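Local coordinates for Lmo0547 protein (Listeria monocytogenes, PDB 4R9N), which probably acts as a sugar-responsive transcriptional regulator, its putative sugar-binding domain sensing a carbohydrate and thereby modulating sequence-specific DNA binding, at residues L55-G60 / M147-V152. Sequence-based numbering, arbitrary orientation. Where two conformers were deposited one is given.
Sequences LGISWG and MAIVGV
Strands 55-57 and 147-151 run parallel, their axes 4.6 Å apart and inclined by 18°, as central neighbours in the Rossmann-like parallel sheet of this putative sugar-binding domain. Gly-56 uses both its backbone groups: its N gives a nearly straight bond (174°) to Met-147 O at 2.9 Å, and its O receives Ile-149 N, also at 2.9 Å. Ser-58 N then reaches Ile-149 O at 3.1 Å, approaching almost along the C=O axis. Gly-56 CA and Ala-148 CA, 4.4 Å apart, form the closest pair of the register, which the missing side chain of Gly-56 and the single methyl of Ala-148 suit.

Branched and long apolar residues fill the other face, packed against helix 30-49 (Leu-55, Met-147, Ile-149) and helix 96-107 (Ile-57). In Leu-55, chi1 (169°) sets CG anti to the backbone N, and chi2 then turns CD1 across to Met-147 CG at 3.9 Å and Ile-149 CD1 at 4.0 Å. Selenomethionine Met-147 lies alongside, its extended chain touching Ile-49 and Arg-48. Ile-57 and Ile-149 lie side by side, pointing the same way, and touch through their CD1 methyls.

Beyond the strand, small Ser-58 fits the buried turn, its CB against Val-150 CG1 and its hydroxyl satisfied by Asn-185 OD1. One water bridges the two segments here, donating weakly to Ser-58 OG and more firmly, at 2.8 Å, to Gly-151 O.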
loop_
_atom_site.group_PDB
_atom_site.type_symbol
_atom_site.label_atom_id
_atom_site.label_comp_id
_atom_site.label_asym_id
_atom_site.label_seq_id
_atom_site.Cartn_x
_atom_site.Cartn_y
_atom_site.Cartn_z
ATOM N N LEU A 55 4.261 4.041 -12.264
ATOM C CA LEU A 55 3.453 3.315 -11.273
ATOM C C LEU A 55 4.377 2.998 -10.052
ATOM O O LEU A 55 5.437 2.399 -10.234
ATOM C CB LEU A 55 2.922 2.036 -11.846
ATOM C CG LEU A 55 2.283 1.014 -10.887
ATOM C CD1 LEU A 55 0.998 1.632 -10.400
ATOM C CD2 LEU A 55 1.966 -0.258 -11.633
ATOM N N GLY A 56 3.980 3.458 -8.882
ATOM C CA GLY A 56 4.675 3.163 -7.616
ATOM C C GLY A 56 3.960 2.002 -6.909
ATOM O O GLY A 56 2.714 1.916 -6.913
ATOM N N ILE A 57 4.736 1.093 -6.351
ATOM C CA ILE A 57 4.241 -0.081 -5.670
ATOM C C ILE A 57 4.849 -0.128 -4.267
ATOM O O ILE A 57 6.053 0.092 -4.082
ATOM C CB ILE A 57 4.635 -1.346 -6.452
ATOM C CG1 ILE A 57 4.154 -1.287 -7.887
ATOM C CG2 ILE A 57 4.157 -2.652 -5.798
ATOM C CD1 ILE A 57 2.700 -1.406 -8.156
ATOM N N SER A 58 4.012 -0.451 -3.292
ATOM C CA SER A 58 4.484 -0.719 -1.955
ATOM C C SER A 58 4.871 -2.187 -1.767
ATOM O O SER A 58 5.458 -2.803 -2.655
ATOM C CB SER A 58 3.458 -0.202 -0.937
ATOM O OG SER A 58 3.981 -0.159 0.371
ATOM N N TRP A 59 4.568 -2.759 -0.606
ATOM C CA TRP A 59 4.940 -4.111 -0.285
ATOM C C TRP A 59 3.814 -4.863 0.442
ATOM O O TRP A 59 2.769 -4.293 0.785
ATOM C CB TRP A 59 6.181 -3.996 0.618
ATOM C CG TRP A 59 5.813 -3.798 2.008
ATOM C CD1 TRP A 59 5.350 -2.638 2.595
ATOM C CD2 TRP A 59 5.822 -4.799 3.025
ATOM N NE1 TRP A 59 5.043 -2.891 3.935
ATOM C CE2 TRP A 59 5.332 -4.206 4.209
ATOM C CE3 TRP A 59 6.172 -6.166 3.045
ATOM C CZ2 TRP A 59 5.213 -4.922 5.394
ATOM C CZ3 TRP A 59 6.059 -6.868 4.236
ATOM C CH2 TRP A 59 5.559 -6.252 5.380
ATOM N N GLY A 60 4.045 -6.127 0.713
ATOM C CA GLY A 60 3.152 -6.876 1.604
ATOM C C GLY A 60 2.395 -8.000 0.984
ATOM O O GLY A 60 2.410 -8.189 -0.202
HETATM N N MSE A 147 0.563 7.141 -10.385
HETATM C CA MSE A 147 -0.305 6.367 -9.489
HETATM C C MSE A 147 0.456 5.493 -8.592
HETATM O O MSE A 147 1.533 5.026 -8.956
HETATM C CB MSE A 147 -1.167 5.503 -10.452
HETATM C CG MSE A 147 -1.832 4.258 -9.981
HETATM SE SE MSE A 147 -2.622 3.420 -11.658
HETATM C CE MSE A 147 -3.309 2.262 -10.397
ATOM N N ALA A 148 -0.140 5.121 -7.447
ATOM C CA ALA A 148 0.582 4.239 -6.495
ATOM C C ALA A 148 -0.421 3.197 -5.996
ATOM O O ALA A 148 -1.603 3.518 -5.852
ATOM C CB ALA A 148 1.139 5.036 -5.347
ATOM N N ILE A 149 0.046 1.986 -5.736
ATOM C CA ILE A 149 -0.776 0.932 -5.164
ATOM C C ILE A 149 -0.167 0.575 -3.824
ATOM O O ILE A 149 1.019 0.228 -3.733
ATOM C CB ILE A 149 -0.837 -0.280 -6.054
ATOM C CG1 ILE A 149 -1.411 0.172 -7.413
ATOM C CG2 ILE A 149 -1.633 -1.423 -5.363
ATOM C CD1 ILE A 149 -1.445 -0.929 -8.463
ATOM N N VAL A 150 -0.993 0.643 -2.775
ATOM C CA VAL A 150 -0.524 0.401 -1.403
ATOM C C VAL A 150 -1.511 -0.554 -0.705
ATOM O O VAL A 150 -2.685 -0.682 -1.105
ATOM C CB VAL A 150 -0.368 1.708 -0.582
ATOM C CG1 VAL A 150 0.593 2.648 -1.226
ATOM C CG2 VAL A 150 -1.725 2.356 -0.373
ATOM N N GLY A 151 -1.007 -1.229 0.328
ATOM C CA GLY A 151 -1.859 -1.933 1.314
ATOM C C GLY A 151 -2.091 -1.059 2.546
ATOM O O GLY A 151 -1.367 -0.112 2.816
ATOM N N VAL A 152 -3.053 -1.423 3.374
ATOM C CA VAL A 152 -3.242 -0.720 4.629
ATOM C C VAL A 152 -3.181 -1.812 5.705
ATOM O O VAL A 152 -3.803 -2.874 5.570
ATOM C CB VAL A 152 -4.591 0.026 4.733
ATOM C CG1 VAL A 152 -4.686 0.769 6.074
ATOM C CG2 VAL A 152 -4.768 0.974 3.587
HETATM O O HOH W 1 1.435 -0.362 2.490
#